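Local coordinates for coenzyme F420-dependent N(5),N(10)-methenyltetrahydromethanopterin reductase-related protein (Desulfurobacterium thermolithotrophum DSM 11699, PDB 6HUZ), which binds the iron-guanylylpyridinol cofactor and, as a bacterial paralog of [Fe]-hydrogenase, uses tetrahydrofolate derivatives as substrates, at residues A[255-260]-A[301-306]; A[101-106]-A[131-137]; A[223-228]-A[274-278]; A[26-30]-A[60-64]. All coordinates share one frame; numbering follows the deposited sequence.

Contact 1. Residues A[255-260]-A[301-306]; sequences LEGLIK and LIKEAE. With NA (sodium ion), chain I.
Ile259 and Leu301 meet at about a right angle where segments 255-260 and 301-306, of helices 232-262 and 299-306, cross at -74° in the all-helical C-terminal part of the chain. In the apolar layer, Ile259 CD1 rests 3.7 Å from Leu301 CB, and its other branch, CG2, set anti to the backbone N, reaches Ala305 CB at 3.9 Å. In the acidic layer, Glu256 CB passes 3.4 Å from Glu304 CB, with the carboxylate planes 85° apart. Sodium, held by Glu256 OE1 at 3.0 Å and also by Glu236 of the second subunit, probably offsets the like charges, as does Arg232 of that subunit, salt-bridged to Glu304. With a leucine in place of Glu256, the ion would lose a carboxylate ligand and is likely to be held less firmly. At the exposed edge, one of two conformers of Lys260 hydrogen-bonds through NZ to Ala305 O, in the carbonyl plane at 3.0 Å, while a water joins this NZ to Glu306 O.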
loop_
_atom_site.group_PDB
_atom_site.type_symbol
_atom_site.label_atom_id
_atom_site.label_comp_id
_atom_site.label_asym_id
_atom_site.label_seq_id
_atom_site.Cartn_x
_atom_site.Cartn_y
_atom_site.Cartn_z
ATOM N N LEU A 255 1.941 -13.558 -0.835
ATOM C CA LEU A 255 2.700 -13.026 -1.977
ATOM C C LEU A 255 2.426 -13.789 -3.264
ATOM O O LEU A 255 2.477 -13.223 -4.351
ATOM C CB LEU A 255 4.206 -13.132 -1.660
ATOM C CG LEU A 255 4.785 -12.002 -0.803
ATOM C CD1 LEU A 255 6.169 -12.398 -0.269
ATOM C CD2 LEU A 255 4.833 -10.700 -1.597
ATOM N N GLU A 256 2.175 -15.081 -3.149
ATOM C CA GLU A 256 1.912 -15.886 -4.325
ATOM C C GLU A 256 0.598 -15.443 -4.958
ATOM O O GLU A 256 0.513 -15.406 -6.155
ATOM C CB GLU A 256 1.934 -17.394 -3.995
ATOM C CG GLU A 256 0.778 -17.918 -3.154
ATOM C CD GLU A 256 0.997 -17.899 -1.646
ATOM O OE1 GLU A 256 1.697 -16.988 -1.151
ATOM O OE2 GLU A 256 0.464 -18.795 -0.955
ATOM N N GLY A 257 -0.390 -15.090 -4.152
ATOM C CA GLY A 257 -1.675 -14.640 -4.654
ATOM C C GLY A 257 -1.528 -13.268 -5.295
ATOM O O GLY A 257 -2.066 -13.021 -6.365
ATOM N N LEU A 258 -0.774 -12.388 -4.654
ATOM C CA LEU A 258 -0.501 -11.041 -5.140
ATOM C C LEU A 258 0.079 -11.100 -6.539
ATOM O O LEU A 258 -0.368 -10.376 -7.431
ATOM C CB LEU A 258 0.532 -10.366 -4.212
ATOM C CG LEU A 258 1.030 -9.023 -4.732
ATOM C CD1 LEU A 258 -0.062 -7.969 -4.669
ATOM C CD2 LEU A 258 2.240 -8.573 -3.953
ATOM N N ILE A 259 1.090 -11.956 -6.721
ATOM C CA ILE A 259 1.761 -12.106 -8.009
ATOM C C ILE A 259 0.805 -12.680 -9.079
ATOM O O ILE A 259 0.739 -12.137 -10.175
ATOM C CB ILE A 259 3.036 -12.971 -7.861
ATOM C CG1 ILE A 259 4.117 -12.234 -7.015
ATOM C CG2 ILE A 259 3.585 -13.367 -9.232
ATOM C CD1 ILE A 259 5.178 -13.190 -6.361
ATOM N N LYS A 260 0.069 -13.763 -8.767
ATOM C CA LYS A 260 -0.847 -14.363 -9.739
ATOM C C LYS A 260 -2.006 -13.444 -10.111
ATOM O O LYS A 260 -2.384 -13.359 -11.282
ATOM C CB LYS A 260 -1.428 -15.670 -9.187
ATOM C CG LYS A 260 -2.383 -16.386 -10.148
ATOM C CD LYS A 260 -1.667 -16.868 -11.397
ATOM C CE LYS A 260 -2.369 -18.035 -12.054
ATOM N NZ LYS A 260 -2.362 -19.261 -11.205
ATOM N N LEU A 301 8.591 -18.106 -5.704
ATOM C CA LEU A 301 7.291 -17.440 -5.624
ATOM C C LEU A 301 6.506 -17.597 -6.903
ATOM O O LEU A 301 5.281 -17.760 -6.855
ATOM C CB LEU A 301 7.463 -15.957 -5.313
ATOM C CG LEU A 301 7.938 -15.613 -3.897
ATOM C CD1 LEU A 301 7.932 -14.080 -3.683
ATOM C CD2 LEU A 301 7.059 -16.263 -2.833
ATOM N N ILE A 302 7.212 -17.526 -8.055
ATOM C CA ILE A 302 6.622 -17.674 -9.381
ATOM C C ILE A 302 5.999 -19.062 -9.448
ATOM O O ILE A 302 4.938 -19.207 -10.034
ATOM C CB ILE A 302 7.705 -17.490 -10.488
ATOM C CG1 ILE A 302 8.346 -16.088 -10.439
ATOM C CG2 ILE A 302 7.137 -17.772 -11.888
ATOM C CD1 ILE A 302 7.355 -14.871 -10.511
ATOM N N LYS A 303 6.636 -20.073 -8.838
ATOM C CA LYS A 303 6.107 -21.433 -8.834
ATOM C C LYS A 303 4.844 -21.508 -7.961
ATOM O O LYS A 303 3.856 -22.124 -8.362
ATOM C CB LYS A 303 7.172 -22.447 -8.377
ATOM C CG LYS A 303 6.851 -23.877 -8.775
ATOM C CD LYS A 303 7.345 -24.895 -7.761
ATOM C CE LYS A 303 6.745 -26.260 -8.000
ATOM N NZ LYS A 303 7.209 -27.248 -6.993
ATOM N N GLU A 304 4.848 -20.868 -6.785
ATOM C CA GLU A 304 3.656 -20.881 -5.922
ATOM C C GLU A 304 2.500 -20.169 -6.671
ATOM O O GLU A 304 1.366 -20.648 -6.663
ATOM C CB GLU A 304 3.926 -20.144 -4.592
ATOM C CG GLU A 304 4.974 -20.778 -3.702
ATOM C CD GLU A 304 5.213 -20.017 -2.407
ATOM O OE1 GLU A 304 4.376 -19.153 -2.072
ATOM O OE2 GLU A 304 6.228 -20.279 -1.720
ATOM N N ALA A 305 2.798 -19.038 -7.326
ATOM C CA ALA A 305 1.787 -18.266 -8.070
ATOM C C ALA A 305 1.142 -19.104 -9.153
ATOM O O ALA A 305 -0.064 -19.011 -9.366
ATOM C CB ALA A 305 2.410 -17.016 -8.671
ATOM N N GLU A 306 1.927 -19.949 -9.826
ATOM C CA GLU A 306 1.398 -20.815 -10.876
ATOM C C GLU A 306 0.422 -21.858 -10.295
ATOM O O GLU A 306 -0.512 -22.258 -10.975
ATOM C CB GLU A 306 2.542 -21.486 -11.649
ATOM C CG GLU A 306 3.302 -20.504 -12.529
ATOM C CD GLU A 306 4.414 -21.115 -13.361
ATOM O OE1 GLU A 306 5.369 -21.671 -12.770
ATOM O OE2 GLU A 306 4.330 -21.035 -14.608
HETATM NA NA NA I . 1.886 -16.878 1.827
HETATM O O HOH W 1 -3.268 -22.182 -11.352
HETATM O O HOH W 2 3.214 -19.028 2.907
#

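Contact 2. Residues A[101-106]-A[131-137]; sequences ETILPY and AIFLEGR
Leu104, near the end of helix 95-103, packs on Ala131 of helix 129-135; both helices flank the parallel sheet of the Rossmann-like N-terminal domain. The packed part gathers round Leu104. With CG anti to the backbone N (chi1 -165°), its side chain extends across the gap and lays CD2 3.7 Å from Ala131 CB and 4.2 Å from Ile132 CG1, while Ile140 also touches it. Arg137 closes this buried side: its chain, bent at the second and third torsions, folds along the turn that follows Leu104, bringing CG within 3.7 Å of Leu104 O. Asp139 salt-bridges Arg137 NE and Leu107 O takes a hydrogen bond from NH1, which probably helps to hold the rotation of the guanidinium group. Gly136, with positive phi, ends helix 129-135 in a Schellman motif, and the chain turns there to bring Arg137 inward. Toward solvent the contact thins. Glu101 OE1 comes no nearer than 4.3 Å to Ala131 CB, and its other oxygen, OE2, is hydrogen-bonded to Tyr127. Glu135 lies alongside Pro105 on the solvent side, its OE2 3.8 Å from Pro105 CB.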
loop_
_atom_site.group_PDB
_atom_site.type_symbol
_atom_site.label_atom_id
_atom_site.label_comp_id
_atom_site.label_asym_id
_atom_site.label_seq_id
_atom_site.Cartn_x
_atom_site.Cartn_y
_atom_site.Cartn_z
ATOM N N GLU A 101 4.014 -8.853 31.895
ATOM C CA GLU A 101 3.006 -9.194 32.893
ATOM C C GLU A 101 3.642 -9.452 34.253
ATOM O O GLU A 101 3.063 -9.126 35.286
ATOM C CB GLU A 101 2.258 -10.446 32.422
ATOM C CG GLU A 101 0.932 -10.711 33.113
ATOM C CD GLU A 101 0.015 -11.624 32.314
ATOM O OE1 GLU A 101 -1.211 -11.604 32.574
ATOM O OE2 GLU A 101 0.517 -12.352 31.425
ATOM N N THR A 102 4.834 -10.049 34.247
ATOM C CA THR A 102 5.564 -10.394 35.473
ATOM C C THR A 102 6.120 -9.166 36.195
ATOM O O THR A 102 6.055 -9.118 37.421
ATOM C CB THR A 102 6.660 -11.409 35.109
ATOM O OG1 THR A 102 6.045 -12.556 34.520
ATOM C CG2 THR A 102 7.491 -11.841 36.293
ATOM N N ILE A 103 6.668 -8.174 35.454
ATOM C CA ILE A 103 7.246 -6.965 36.086
ATOM C C ILE A 103 6.214 -5.896 36.418
ATOM O O ILE A 103 6.482 -5.020 37.234
ATOM C CB ILE A 103 8.362 -6.347 35.204
ATOM C CG1 ILE A 103 7.777 -5.682 33.932
ATOM C CG2 ILE A 103 9.446 -7.397 34.902
ATOM C CD1 ILE A 103 8.782 -5.033 32.975
ATOM N N LEU A 104 5.045 -5.953 35.779
ATOM C CA LEU A 104 3.978 -4.971 35.987
ATOM C C LEU A 104 3.678 -4.598 37.473
ATOM O O LEU A 104 3.543 -3.415 37.761
ATOM C CB LEU A 104 2.708 -5.465 35.271
ATOM C CG LEU A 104 1.597 -4.468 35.043
ATOM C CD1 LEU A 104 2.023 -3.396 34.065
ATOM C CD2 LEU A 104 0.383 -5.174 34.489
ATOM N N PRO A 105 3.568 -5.536 38.433
ATOM C CA PRO A 105 3.275 -5.116 39.815
ATOM C C PRO A 105 4.444 -4.504 40.580
ATOM O O PRO A 105 4.227 -3.954 41.660
ATOM C CB PRO A 105 2.835 -6.418 40.518
ATOM C CG PRO A 105 3.155 -7.531 39.590
ATOM C CD PRO A 105 3.689 -7.003 38.304
ATOM N N TYR A 106 5.673 -4.619 40.048
ATOM C CA TYR A 106 6.877 -4.130 40.725
ATOM C C TYR A 106 7.431 -2.797 40.241
ATOM O O TYR A 106 8.235 -2.216 40.949
ATOM C CB TYR A 106 7.964 -5.186 40.579
ATOM C CG TYR A 106 7.555 -6.533 41.130
ATOM C CD1 TYR A 106 7.750 -6.844 42.469
ATOM C CD2 TYR A 106 6.985 -7.502 40.309
ATOM C CE1 TYR A 106 7.394 -8.087 42.983
ATOM C CE2 TYR A 106 6.629 -8.755 40.812
ATOM C CZ TYR A 106 6.837 -9.041 42.155
ATOM O OH TYR A 106 6.508 -10.260 42.703
ATOM N N ALA A 131 -4.706 -7.293 33.471
ATOM C CA ALA A 131 -3.636 -7.290 34.476
ATOM C C ALA A 131 -3.561 -5.887 35.111
ATOM O O ALA A 131 -3.399 -5.777 36.315
ATOM C CB ALA A 131 -2.312 -7.661 33.820
ATOM N N ILE A 132 -3.708 -4.833 34.311
ATOM C CA ILE A 132 -3.687 -3.450 34.804
ATOM C C ILE A 132 -4.873 -3.282 35.754
ATOM O O ILE A 132 -4.687 -2.808 36.866
ATOM C CB ILE A 132 -3.727 -2.426 33.654
ATOM C CG1 ILE A 132 -2.406 -2.423 32.852
ATOM C CG2 ILE A 132 -4.050 -1.037 34.171
ATOM C CD1 ILE A 132 -2.572 -1.936 31.290
ATOM N N PHE A 133 -6.099 -3.670 35.334
ATOM C CA PHE A 133 -7.251 -3.550 36.241
ATOM C C PHE A 133 -6.995 -4.272 37.571
ATOM O O PHE A 133 -7.211 -3.693 38.632
ATOM C CB PHE A 133 -8.529 -4.119 35.613
ATOM C CG PHE A 133 -9.702 -4.211 36.567
ATOM C CD1 PHE A 133 -10.372 -3.070 36.980
ATOM C CD2 PHE A 133 -10.171 -5.441 36.997
ATOM C CE1 PHE A 133 -11.469 -3.160 37.828
ATOM C CE2 PHE A 133 -11.253 -5.528 37.875
ATOM C CZ PHE A 133 -11.882 -4.385 38.301
ATOM N N LEU A 134 -6.554 -5.537 37.511
ATOM C CA LEU A 134 -6.299 -6.346 38.707
ATOM C C LEU A 134 -5.206 -5.826 39.627
ATOM O O LEU A 134 -5.369 -5.885 40.839
ATOM C CB LEU A 134 -5.951 -7.779 38.301
ATOM C CG LEU A 134 -7.100 -8.601 37.752
ATOM C CD1 LEU A 134 -6.604 -9.954 37.260
ATOM C CD2 LEU A 134 -8.165 -8.780 38.807
ATOM N N GLU A 135 -4.097 -5.328 39.070
ATOM C CA GLU A 135 -2.979 -4.831 39.891
ATOM C C GLU A 135 -3.074 -3.331 40.186
ATOM O O GLU A 135 -2.168 -2.782 40.808
ATOM C CB GLU A 135 -1.649 -5.147 39.174
ATOM C CG GLU A 135 -1.447 -6.626 38.857
ATOM C CD GLU A 135 -1.150 -7.500 40.065
ATOM O OE1 GLU A 135 -1.204 -8.744 39.935
ATOM O OE2 GLU A 135 -0.864 -6.940 41.146
ATOM N N GLY A 136 -4.147 -2.676 39.730
ATOM C CA GLY A 136 -4.357 -1.246 39.940
ATOM C C GLY A 136 -3.228 -0.382 39.397
ATOM O O GLY A 136 -2.874 0.633 40.012
ATOM N N ARG A 137 -2.659 -0.787 38.237
ATOM C CA ARG A 137 -1.536 -0.096 37.573
ATOM C C ARG A 137 -1.942 0.846 36.435
ATOM O O ARG A 137 -1.249 0.929 35.414
ATOM C CB ARG A 137 -0.510 -1.137 37.072
ATOM C CG ARG A 137 0.271 -1.847 38.208
ATOM C CD ARG A 137 0.538 -1.034 39.470
ATOM N NE ARG A 137 1.388 0.140 39.250
ATOM C CZ ARG A 137 2.721 0.135 39.279
ATOM N NH1 ARG A 137 3.383 -0.992 39.498
ATOM N NH2 ARG A 137 3.399 1.257 39.084
#

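Contact 3. Residues A[223-228]-A[274-278]; sequences VSRDIL and MILDK. With GUE (5,10-Methenyltetrahydrofolate), chain C.
Met274 reaches the last turn of helix 207-228 with its methyl group, CE lying 3.8 Å from Leu228 CD1 and 3.9 Å from Val223 CG1. Its chain is bent at the second and third torsions (-63° and -60°), which turns CE back to the helix while the middle of the side chain lies against the pterin of 5,10-methenyltetrahydrofolate, CG 3.5 Å from N1 and SD 3.6 Å from N8 of the ligand. Leu228 CD2 touches the same ligand at C9, 3.7 Å away. A glycine in place of Met274 would probably leave a gap beside N1 and N8 of the pterin, with Leu228 CD1 and Val223 CG1 losing the methyl they share. The chain then passes through an inverse gamma turn centred on Ile275. Both segments belong to the helical C-terminal domain, and the folate site they help to line sits at the subunit interface, where Lys17 and Gly203 of the second subunit also hydrogen-bond the ligand. Leu276 follows, its CD1 wedged against Leu228 CD2 at 3.6 Å and its CB beside Ile227 CG2; Gln281 holds the loop backbone through Met274 O, Leu276 N and Asp277 N. Facing it, the helix widens into a pi-type turn, where Val223 O accepts from both Ile227 N and Leu228 N. At Asp277 the apolar contact runs out on CB, which Ile227 CD1 approaches crosswise to 3.5 Å.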
loop_
_atom_site.group_PDB
_atom_site.type_symbol
_atom_site.label_atom_id
_atom_site.label_comp_id
_atom_site.label_asym_id
_atom_site.label_seq_id
_atom_site.Cartn_x
_atom_site.Cartn_y
_atom_site.Cartn_z
ATOM N N VAL A 223 4.456 13.408 -11.349
ATOM C CA VAL A 223 4.132 13.163 -12.768
ATOM C C VAL A 223 2.699 13.636 -13.016
ATOM O O VAL A 223 2.421 14.271 -14.020
ATOM C CB VAL A 223 4.262 11.668 -13.143
ATOM C CG1 VAL A 223 3.749 11.418 -14.568
ATOM C CG2 VAL A 223 5.702 11.199 -13.015
ATOM N N SER A 224 1.775 13.322 -12.100
ATOM C CA SER A 224 0.362 13.734 -12.226
ATOM C C SER A 224 0.173 15.258 -12.247
ATOM O O SER A 224 -0.573 15.773 -13.071
ATOM C CB SER A 224 -0.453 13.159 -11.069
ATOM O OG SER A 224 -0.558 11.762 -11.264
ATOM N N ARG A 225 0.840 15.958 -11.339
ATOM C CA ARG A 225 0.777 17.415 -11.201
ATOM C C ARG A 225 1.406 18.133 -12.388
ATOM O O ARG A 225 0.814 19.074 -12.932
ATOM C CB ARG A 225 1.527 17.827 -9.892
ATOM C CG ARG A 225 1.791 19.339 -9.656
ATOM C CD ARG A 225 2.869 19.600 -8.567
ATOM N NE ARG A 225 4.230 19.285 -9.029
ATOM C CZ ARG A 225 5.313 19.197 -8.258
ATOM N NH1 ARG A 225 5.226 19.409 -6.952
ATOM N NH2 ARG A 225 6.494 18.892 -8.791
ATOM N N ASP A 226 2.611 17.709 -12.786
ATOM C CA ASP A 226 3.360 18.364 -13.870
ATOM C C ASP A 226 3.168 17.876 -15.283
ATOM O O ASP A 226 3.257 18.695 -16.173
ATOM C CB ASP A 226 4.868 18.261 -13.632
ATOM C CG ASP A 226 5.357 18.810 -12.322
ATOM O OD1 ASP A 226 4.639 19.645 -11.722
ATOM O OD2 ASP A 226 6.454 18.398 -11.883
ATOM N N ILE A 227 2.995 16.569 -15.512
ATOM C CA ILE A 227 2.894 16.068 -16.873
ATOM C C ILE A 227 1.471 15.724 -17.293
ATOM O O ILE A 227 1.047 16.185 -18.344
ATOM C CB ILE A 227 3.883 14.876 -17.030
ATOM C CG1 ILE A 227 5.334 15.333 -16.688
ATOM C CG2 ILE A 227 3.813 14.337 -18.426
ATOM C CD1 ILE A 227 6.371 14.247 -16.576
ATOM N N LEU A 228 0.731 14.925 -16.511
ATOM C CA LEU A 228 -0.637 14.595 -16.904
ATOM C C LEU A 228 -1.566 15.791 -16.714
ATOM O O LEU A 228 -2.553 15.923 -17.442
ATOM C CB LEU A 228 -1.159 13.433 -16.063
ATOM C CG LEU A 228 -0.410 12.122 -16.295
ATOM C CD1 LEU A 228 -1.005 11.025 -15.440
ATOM C CD2 LEU A 228 -0.459 11.753 -17.790
ATOM N N MET A 274 3.414 5.115 -18.615
ATOM C CA MET A 274 3.492 6.132 -17.567
ATOM C C MET A 274 4.949 6.579 -17.382
ATOM O O MET A 274 5.254 7.331 -16.448
ATOM C CB MET A 274 2.834 5.617 -16.286
ATOM C CG MET A 274 1.311 5.756 -16.292
ATOM S SD MET A 274 0.702 7.498 -16.394
ATOM C CE MET A 274 1.462 8.216 -14.849
ATOM N N ILE A 275 5.869 6.128 -18.285
ATOM C CA ILE A 275 7.272 6.555 -18.246
ATOM C C ILE A 275 7.231 7.793 -19.161
ATOM O O ILE A 275 7.472 7.691 -20.369
ATOM C CB ILE A 275 8.241 5.454 -18.753
ATOM C CG1 ILE A 275 8.210 4.240 -17.811
ATOM C CG2 ILE A 275 9.666 5.980 -18.887
ATOM C CD1 ILE A 275 8.863 2.976 -18.412
ATOM N N LEU A 276 6.861 8.948 -18.589
ATOM C CA LEU A 276 6.699 10.194 -19.359
ATOM C C LEU A 276 7.888 11.170 -19.303
ATOM O O LEU A 276 8.052 11.944 -20.241
ATOM C CB LEU A 276 5.386 10.872 -18.953
ATOM C CG LEU A 276 4.142 9.978 -19.120
ATOM C CD1 LEU A 276 2.934 10.548 -18.377
ATOM C CD2 LEU A 276 3.812 9.760 -20.574
ATOM N N ASP A 277 8.719 11.129 -18.243
ATOM C CA ASP A 277 9.909 11.992 -18.133
ATOM C C ASP A 277 10.965 11.179 -17.412
ATOM O O ASP A 277 11.050 11.220 -16.178
ATOM C CB ASP A 277 9.616 13.304 -17.374
ATOM C CG ASP A 277 10.800 14.269 -17.332
ATOM O OD1 ASP A 277 11.917 13.869 -17.738
ATOM O OD2 ASP A 277 10.609 15.422 -16.895
ATOM N N LYS A 278 11.763 10.427 -18.179
ATOM C CA LYS A 278 12.801 9.565 -17.627
ATOM C C LYS A 278 13.647 10.233 -16.552
ATOM O O LYS A 278 13.878 9.617 -15.512
ATOM C CB LYS A 278 13.697 9.014 -18.737
ATOM C CG LYS A 278 13.026 7.926 -19.561
ATOM C CD LYS A 278 13.722 7.737 -20.907
ATOM C CE LYS A 278 12.763 7.459 -22.048
ATOM N NZ LYS A 278 12.669 6.008 -22.363
HETATM N N1 GUE C . -0.749 4.747 -18.903
HETATM C C2 GUE C . -1.554 3.828 -18.305
HETATM N N3 GUE C . -2.801 4.099 -17.906
HETATM C C4 GUE C . -3.377 5.278 -18.067
HETATM C C6 GUE C . -2.433 8.326 -20.159
HETATM C "C1'" GUE C . -6.213 12.663 -17.253
HETATM C "C2'" GUE C . -5.832 11.632 -16.384
HETATM C "C3'" GUE C . -4.955 10.633 -16.816
HETATM C "C4'" GUE C . -4.462 10.634 -18.131
HETATM C "C5'" GUE C . -4.874 11.656 -19.002
HETATM O O4 GUE C . -4.552 5.455 -17.683
HETATM C C4A GUE C . -2.579 6.325 -18.742
HETATM N N5 GUE C . -2.937 7.655 -18.968
HETATM C C7 GUE C . -0.921 8.268 -19.977
HETATM N N8 GUE C . -0.435 6.910 -19.758
HETATM C C8A GUE C . -1.214 5.984 -19.146
HETATM N N2 GUE C . -1.027 2.598 -18.085
HETATM C C9 GUE C . -2.828 9.777 -19.840
HETATM N N10 GUE C . -3.636 9.599 -18.636
HETATM C "C6'" GUE C . -5.734 12.659 -18.559
HETATM C C11 GUE C . -7.161 13.752 -16.799
HETATM O O11 GUE C . -7.346 13.956 -15.609
HETATM N N GUE C . -7.812 14.465 -17.727
HETATM C CA GUE C . -8.875 15.412 -17.390
HETATM C C GUE C . -10.165 15.095 -18.120
HETATM O OX1 GUE C . -10.116 14.497 -19.225
HETATM O OX2 GUE C . -11.259 15.424 -17.609
HETATM C CB GUE C . -8.441 16.863 -17.629
HETATM C CG GUE C . -6.999 17.005 -18.130
HETATM C CD GUE C . -6.634 18.439 -18.492
HETATM O OE1 GUE C . -5.528 18.888 -18.084
HETATM O OE2 GUE C . -7.436 19.112 -19.194
HETATM C C1 GUE C . -3.582 8.411 -18.166
#

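Contact 4. Residues A[26-30]-A[60-64]; sequences GEPPY and IRKKV
Pro29 packs against Ile60 and Val64, joining the loop between helices 20-23 and 32-41 to helix 58-66 of the Rossmann-like N-terminal domain. In the first shell, the proline ring and the isoleucine run alongside each other, pointing opposite ways, with Pro29 CB 3.8 Å from Ile60 CG2. The same ring presents CG to Val64 CG2 at 4.1 Å; Ile60 and Val64 stand one turn apart on the helix and form a small apolar seat. Next to them Lys63 stretches out fully, CG anti to the backbone N (chi1 -179°), and carries NZ to 3.6 Å from Pro28 O. Glu27 OE2 lies 4.4 Å from that amine, too far for a salt bridge. Further out, the peptide before Pro29 is cis, which probably helps turn the ring to the helix, while Phe8 also touches Pro29. The iron-guanylylpyridinol cofactor is about 10 Å from the Pro29 side chain. Behind the loop, Glu27 O lies 3.7 Å above one face of the Tyr30 ring, off-centre toward its edge.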
loop_
_atom_site.group_PDB
_atom_site.type_symbol
_atom_site.label_atom_id
_atom_site.label_comp_id
_atom_site.label_asym_id
_atom_site.label_seq_id
_atom_site.Cartn_x
_atom_site.Cartn_y
_atom_site.Cartn_z
ATOM N N GLY A 26 30.449 -0.601 13.383
ATOM C CA GLY A 26 30.621 -0.719 14.830
ATOM C C GLY A 26 31.145 -2.083 15.240
ATOM O O GLY A 26 31.617 -2.842 14.398
ATOM N N GLU A 27 31.072 -2.402 16.543
ATOM C CA GLU A 27 31.539 -3.676 17.100
ATOM C C GLU A 27 30.582 -4.210 18.109
ATOM O O GLU A 27 29.916 -3.412 18.769
ATOM C CB GLU A 27 32.807 -3.444 17.924
ATOM C CG GLU A 27 33.998 -3.030 17.125
ATOM C CD GLU A 27 35.219 -2.958 18.009
ATOM O OE1 GLU A 27 36.082 -3.852 17.879
ATOM O OE2 GLU A 27 35.308 -2.021 18.837
ATOM N N PRO A 28 30.569 -5.544 18.344
ATOM C CA PRO A 28 29.688 -6.075 19.387
ATOM C C PRO A 28 30.120 -5.481 20.723
ATOM O O PRO A 28 31.260 -5.016 20.863
ATOM C CB PRO A 28 29.874 -7.600 19.294
ATOM C CG PRO A 28 31.148 -7.791 18.600
ATOM C CD PRO A 28 31.334 -6.616 17.686
ATOM N N PRO A 29 29.224 -5.438 21.717
ATOM C CA PRO A 29 27.853 -5.960 21.725
ATOM C C PRO A 29 26.829 -5.011 21.105
ATOM O O PRO A 29 26.884 -3.802 21.303
ATOM C CB PRO A 29 27.601 -6.193 23.208
ATOM C CG PRO A 29 28.329 -5.038 23.860
ATOM C CD PRO A 29 29.591 -4.875 23.034
ATOM N N TYR A 30 25.892 -5.584 20.359
ATOM C CA TYR A 30 24.831 -4.855 19.683
ATOM C C TYR A 30 23.508 -5.122 20.386
ATOM O O TYR A 30 23.377 -6.122 21.091
ATOM C CB TYR A 30 24.712 -5.370 18.241
ATOM C CG TYR A 30 25.909 -5.058 17.368
ATOM C CD1 TYR A 30 26.148 -3.763 16.917
ATOM C CD2 TYR A 30 26.750 -6.069 16.917
ATOM C CE1 TYR A 30 27.205 -3.480 16.059
ATOM C CE2 TYR A 30 27.830 -5.795 16.083
ATOM C CZ TYR A 30 28.048 -4.500 15.643
ATOM O OH TYR A 30 29.108 -4.230 14.799
ATOM N N ILE A 60 33.302 -9.197 26.790
ATOM C CA ILE A 60 32.158 -8.383 26.414
ATOM C C ILE A 60 31.395 -7.994 27.668
ATOM O O ILE A 60 30.985 -6.846 27.799
ATOM C CB ILE A 60 31.288 -9.142 25.397
ATOM C CG1 ILE A 60 32.013 -9.183 24.045
ATOM C CG2 ILE A 60 29.915 -8.487 25.251
ATOM C CD1 ILE A 60 31.518 -10.266 23.090
ATOM N N ARG A 61 31.210 -8.939 28.592
ATOM C CA ARG A 61 30.509 -8.646 29.841
ATOM C C ARG A 61 31.243 -7.541 30.618
ATOM O O ARG A 61 30.603 -6.593 31.092
ATOM C CB ARG A 61 30.391 -9.921 30.689
ATOM C CG ARG A 61 29.467 -9.780 31.882
ATOM C CD ARG A 61 29.514 -10.980 32.818
ATOM N NE ARG A 61 28.770 -10.697 34.050
ATOM C CZ ARG A 61 27.994 -11.564 34.697
ATOM N NH1 ARG A 61 27.357 -11.195 35.804
ATOM N NH2 ARG A 61 27.850 -12.807 34.246
ATOM N N LYS A 62 32.586 -7.657 30.732
ATOM C CA LYS A 62 33.424 -6.684 31.441
ATOM C C LYS A 62 33.282 -5.292 30.831
ATOM O O LYS A 62 33.252 -4.300 31.566
ATOM C CB LYS A 62 34.900 -7.108 31.403
ATOM C CG LYS A 62 35.868 -5.992 31.819
ATOM C CD LYS A 62 37.265 -6.523 32.138
ATOM C CE LYS A 62 38.097 -5.538 32.934
ATOM N NZ LYS A 62 38.508 -4.362 32.118
ATOM N N LYS A 63 33.225 -5.219 29.492
ATOM C CA LYS A 63 33.086 -3.939 28.783
ATOM C C LYS A 63 31.749 -3.273 29.162
ATOM O O LYS A 63 31.692 -2.058 29.373
ATOM C CB LYS A 63 33.180 -4.195 27.266
ATOM C CG LYS A 63 33.080 -2.947 26.396
ATOM C CD LYS A 63 33.141 -3.293 24.910
ATOM C CE LYS A 63 32.997 -2.068 24.039
ATOM N NZ LYS A 63 33.048 -2.404 22.590
ATOM N N VAL A 64 30.679 -4.071 29.268
ATOM C CA VAL A 64 29.352 -3.585 29.631
ATOM C C VAL A 64 29.361 -3.111 31.092
ATOM O O VAL A 64 28.903 -1.998 31.363
ATOM C CB VAL A 64 28.251 -4.648 29.399
ATOM C CG1 VAL A 64 26.959 -4.248 30.114
ATOM C CG2 VAL A 64 27.994 -4.841 27.902
#

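From the N terminus, contact 4 comes first, its residues 26-30 and 60-64 closing a loop of 29 intervening residues that contains helix 32-41 and strand 45-49. Contact 2 follows in series within the same sheet-bearing domain, tying the helices that precede and follow strand 112-115 in the chain; the centres of these two contacts are 33 Å apart. The chain then enters the helical region, where contacts 3 and 1 cross: 223-228 opens, 255-260 comes next, 274-278 completes contact 3 and 301-306 completes contact 1. Successive long helices, 207-228 and 232-262, are thus each joined to later segments, and both contacts also touch the second subunit.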